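Local coordinates for gene 12 protein (Mycobacterium phage D29, PDB 3HC7) that hydrolyses the ester junction between mycolic acids and arabinogalactan in the mycobacterial cell wall, so that the outer membrane breaks down when the phage lyses its host, at residues K55-A58 against E59-Q63; D198-V201 against A202-E206. All blocks are in the same frame, centred on the assembly; numbering follows the deposited sequence.

Interaction 1: K55-A58 against E59-Q63; sequences KGVA and ELILQ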
loop_
_atom_site.group_PDB
_atom_site.type_symbol
_atom_site.label_atom_id
_atom_site.label_comp_id
_atom_site.label_asym_id
_atom_site.label_seq_id
_atom_site.Cartn_x
_atom_site.Cartn_y
_atom_site.Cartn_z
ATOM N N LYS A 55 6.700 -6.563 -8.456
ATOM C CA LYS A 55 8.020 -5.976 -8.731
ATOM C C LYS A 55 8.496 -5.096 -7.582
ATOM O O LYS A 55 9.663 -5.148 -7.191
ATOM C CB LYS A 55 7.994 -5.170 -10.024
ATOM C CG LYS A 55 7.696 -6.017 -11.248
ATOM C CD LYS A 55 7.295 -5.150 -12.419
ATOM C CE LYS A 55 6.964 -6.003 -13.623
ATOM N NZ LYS A 55 8.173 -6.724 -14.098
ATOM N N GLY A 56 7.585 -4.289 -7.041
ATOM C CA GLY A 56 7.908 -3.433 -5.915
ATOM C C GLY A 56 8.282 -4.260 -4.700
ATOM O O GLY A 56 9.216 -3.916 -3.975
ATOM N N VAL A 57 7.552 -5.353 -4.474
ATOM C CA VAL A 57 7.848 -6.240 -3.355
ATOM C C VAL A 57 9.245 -6.831 -3.498
ATOM O O VAL A 57 10.025 -6.824 -2.554
ATOM C CB VAL A 57 6.796 -7.372 -3.210
ATOM C CG1 VAL A 57 7.337 -8.539 -2.347
ATOM C CG2 VAL A 57 5.515 -6.825 -2.605
ATOM N N ALA A 58 9.559 -7.348 -4.677
ATOM C CA ALA A 58 10.870 -7.943 -4.903
ATOM C C ALA A 58 11.973 -6.919 -4.648
ATOM O O ALA A 58 12.982 -7.230 -4.019
ATOM C CB ALA A 58 10.970 -8.505 -6.303
ATOM N N GLU A 59 11.779 -5.693 -5.118
ATOM C CA GLU A 59 12.804 -4.672 -4.929
ATOM C C GLU A 59 12.940 -4.236 -3.470
ATOM O O GLU A 59 14.046 -3.973 -2.996
ATOM C CB GLU A 59 12.554 -3.459 -5.817
ATOM C CG GLU A 59 13.619 -2.370 -5.659
ATOM C CD GLU A 59 14.965 -2.754 -6.260
ATOM O OE1 GLU A 59 15.019 -3.712 -7.061
ATOM O OE2 GLU A 59 15.973 -2.092 -5.937
ATOM N N LEU A 60 11.823 -4.161 -2.756
ATOM C CA LEU A 60 11.869 -3.747 -1.360
ATOM C C LEU A 60 12.586 -4.793 -0.501
ATOM O O LEU A 60 13.338 -4.459 0.419
ATOM C CB LEU A 60 10.460 -3.482 -0.821
ATOM C CG LEU A 60 10.449 -3.137 0.671
ATOM C CD1 LEU A 60 11.376 -1.963 0.950
ATOM C CD2 LEU A 60 9.043 -2.853 1.161
ATOM N N ILE A 61 12.359 -6.063 -0.810
ATOM C CA ILE A 61 13.005 -7.140 -0.075
ATOM C C ILE A 61 14.511 -7.089 -0.329
ATOM O O ILE A 61 15.313 -7.124 0.605
ATOM C CB ILE A 61 12.457 -8.507 -0.501
ATOM C CG1 ILE A 61 11.029 -8.694 0.021
ATOM C CG2 ILE A 61 13.360 -9.624 0.016
ATOM C CD1 ILE A 61 10.282 -9.835 -0.658
ATOM N N LEU A 62 14.874 -6.997 -1.606
ATOM C CA LEU A 62 16.267 -6.916 -2.031
ATOM C C LEU A 62 17.011 -5.797 -1.299
ATOM O O LEU A 62 18.062 -6.026 -0.704
ATOM C CB LEU A 62 16.333 -6.696 -3.549
ATOM C CG LEU A 62 17.654 -6.897 -4.303
ATOM C CD1 LEU A 62 17.505 -6.559 -5.778
ATOM C CD2 LEU A 62 18.767 -6.070 -3.703
ATOM N N GLN A 63 16.455 -4.592 -1.348
ATOM C CA GLN A 63 17.090 -3.420 -0.767
ATOM C C GLN A 63 17.244 -3.529 0.744
ATOM O O GLN A 63 18.272 -3.147 1.296
ATOM C CB GLN A 63 16.299 -2.159 -1.124
ATOM C CG GLN A 63 16.439 -1.738 -2.576
ATOM C CD GLN A 63 17.849 -1.268 -2.897
ATOM O OE1 GLN A 63 18.273 -1.268 -4.054
ATOM N NE2 GLN A 63 18.583 -0.864 -1.864
#
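In Val57 the branch CG1 stands anti to the backbone N (chi1 162°), while in Ile61 CG1 lies beside its own N (chi1 -72°) and the chain then runs on extended to CD1. These two settings bring the branches together one helical turn apart: Val57 CG1 meets Ile61 CD1 at 3.6 Å, the two side chains lying alongside each other and pointing the same way. The Ile61 side chain also lies close to the carbonyl that its own N-H is hydrogen-bonded to, CG1 3.3 Å from Val57 O, which accepts from Ile61 N at 3.0 Å. The pair sits mid-way along helix 50-70, one of the helices that flank the parallel sheet of this alpha/beta-hydrolase fold of the cutinase family. Val57 rests on Gln90 and Ile61 on Val91 and His95, all of helix 83-96, which follows the catalytic Ser82. Leu60 fills the neighbouring position, packing against Phe7 of strand 5-9 and against Val91; its backbone N donates to Gly56 O at 2.9 Å. Being without a side chain, Gly56 adds no bulk on this buried part of the helix. On the outer side Glu59 N bonds to Lys55 O at 3.0 Å, and Leu62 N to Ala58 O at 3.1 Å. Glu59 has CG anti to its backbone N (chi1 -179°), which sends the chain away from the 55-58 turn, while exposed Leu62 sets its CB 3.4 Å from Ala58 O.

Interaction 2: D198-V201 against A202-E206; sequences DSVV and AQLIE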
loop_
_atom_site.group_PDB
_atom_site.type_symbol
_atom_site.label_atom_id
_atom_site.label_comp_id
_atom_site.label_asym_id
_atom_site.label_seq_id
_atom_site.Cartn_x
_atom_site.Cartn_y
_atom_site.Cartn_z
ATOM N N ASP A 198 -5.503 -15.817 -13.930
ATOM C CA ASP A 198 -5.667 -14.657 -13.067
ATOM C C ASP A 198 -6.175 -13.415 -13.798
ATOM O O ASP A 198 -6.132 -12.322 -13.243
ATOM C CB ASP A 198 -4.362 -14.335 -12.346
ATOM C CG ASP A 198 -3.873 -15.493 -11.491
ATOM O OD1 ASP A 198 -4.699 -16.105 -10.784
ATOM O OD2 ASP A 198 -2.660 -15.787 -11.532
ATOM N N SER A 199 -6.668 -13.567 -15.027
ATOM C CA SER A 199 -7.203 -12.395 -15.739
ATOM C C SER A 199 -8.507 -11.876 -15.128
ATOM O O SER A 199 -9.199 -12.593 -14.384
ATOM C CB SER A 199 -7.396 -12.682 -17.228
ATOM O OG SER A 199 -8.380 -13.677 -17.430
ATOM N N VAL A 200 -8.849 -10.628 -15.445
ATOM C CA VAL A 200 -10.142 -10.091 -15.035
ATOM C C VAL A 200 -11.249 -11.028 -15.510
ATOM O O VAL A 200 -12.151 -11.367 -14.737
ATOM C CB VAL A 200 -10.376 -8.671 -15.576
ATOM C CG1 VAL A 200 -11.839 -8.238 -15.358
ATOM C CG2 VAL A 200 -9.407 -7.689 -14.916
ATOM N N VAL A 201 -11.175 -11.456 -16.769
ATOM C CA VAL A 201 -12.245 -12.271 -17.350
ATOM C C VAL A 201 -12.369 -13.648 -16.681
ATOM O O VAL A 201 -13.477 -14.132 -16.441
ATOM C CB VAL A 201 -12.103 -12.425 -18.880
ATOM C CG1 VAL A 201 -13.009 -13.536 -19.399
ATOM C CG2 VAL A 201 -12.418 -11.112 -19.588
ATOM N N ALA A 202 -11.237 -14.272 -16.371
ATOM C CA ALA A 202 -11.253 -15.557 -15.665
ATOM C C ALA A 202 -11.899 -15.387 -14.293
ATOM O O ALA A 202 -12.746 -16.180 -13.882
ATOM C CB ALA A 202 -9.849 -16.095 -15.514
ATOM N N GLN A 203 -11.489 -14.339 -13.589
ATOM C CA GLN A 203 -12.041 -14.029 -12.282
ATOM C C GLN A 203 -13.526 -13.686 -12.321
ATOM O O GLN A 203 -14.270 -14.051 -11.403
ATOM C CB GLN A 203 -11.235 -12.918 -11.607
ATOM C CG GLN A 203 -9.791 -13.323 -11.294
ATOM C CD GLN A 203 -9.041 -12.264 -10.500
ATOM O OE1 GLN A 203 -9.299 -12.056 -9.314
ATOM N NE2 GLN A 203 -8.096 -11.599 -11.152
ATOM N N LEU A 204 -13.964 -12.990 -13.372
ATOM C CA LEU A 204 -15.375 -12.657 -13.504
ATOM C C LEU A 204 -16.209 -13.927 -13.604
ATOM O O LEU A 204 -17.299 -14.019 -13.036
ATOM C CB LEU A 204 -15.627 -11.749 -14.719
ATOM C CG LEU A 204 -15.197 -10.286 -14.549
ATOM C CD1 LEU A 204 -15.470 -9.490 -15.832
ATOM C CD2 LEU A 204 -15.916 -9.664 -13.350
ATOM N N ILE A 205 -15.685 -14.909 -14.326
ATOM C CA ILE A 205 -16.392 -16.170 -14.510
ATOM C C ILE A 205 -16.541 -16.892 -13.178
ATOM O O ILE A 205 -17.622 -17.364 -12.836
ATOM C CB ILE A 205 -15.676 -17.068 -15.534
ATOM C CG1 ILE A 205 -15.981 -16.566 -16.948
ATOM C CG2 ILE A 205 -16.131 -18.520 -15.388
ATOM C CD1 ILE A 205 -14.928 -16.949 -17.969
ATOM N N GLU A 206 -15.455 -16.960 -12.425
ATOM C CA GLU A 206 -15.494 -17.572 -11.104
ATOM C C GLU A 206 -16.477 -16.829 -10.187
ATOM O O GLU A 206 -17.253 -17.459 -9.453
ATOM C CB GLU A 206 -14.094 -17.616 -10.496
ATOM C CG GLU A 206 -13.962 -18.596 -9.341
#
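Ser199 and Ala202 meet where a loop turns into helix 200-207: Ala202 N donates to Ser199 OG at 3.1 Å, with an N-H...O angle of 160°. The hydroxyl is placed by a chi1 of 65°, which sets OG between the backbone N and the carbonyl carbon, facing the first turn. The same OG is hydrogen-bonded to Gly196 O, so the buried serine links the preceding loop to the helix start. Gln203 strengthens this end twice. Its backbone N bonds to Ser199 O at 3.0 Å, and its side chain, extended beyond CG, reaches back until NE2 lies 3.0 Å from Asp198 O. That second bond is bent, at 134°, and the donor stands above the carbonyl plane instead of within it.

Packing is closest on the inner face. Val200 and Leu204 lie side by side, CG1 of the valine 3.9 Å from CD1 of the leucine, and both are buried against helices 179-189 and 212-230, Val200 on Ile186 and Ala219, Leu204 on Ile183 and Ile216. The outer side is looser: Val201 and Ile205 run at a slant to each other, with Val201 CG1 4.2 Å from Ile205 CD1. Val201 is partly exposed and Ile205 exposed, although Ile205 still touches Ile212. The side chain of the exposed Asp198 starts away from the helix and touches Ser191. A serine side chain accepting from the backbone N three residues on, just ahead of the first helical residue, is the classic N-cap.

How the interactions relate
Both contacts are helical turns with one face buried and the other toward solvent, but they hold different elements. Interaction 1 lies in the middle of a long helix beside the central sheet, about 13 Å from the centre of the chain; interaction 2 opens a short helix at the periphery, 23 Å out, among other helices. Their centres are 27 Å apart and their nearest atoms about 13 Å, without touching. The chemistry follows position: in 55-63 main-chain bonds succeed one another residue by residue and side chains add apolar packing, whereas in 198-206 polar side chains also take up bonds at the helix start. Neither contact adjoins the catalytic Ser82 and His240 or the inferred third catalytic residue, Asp166.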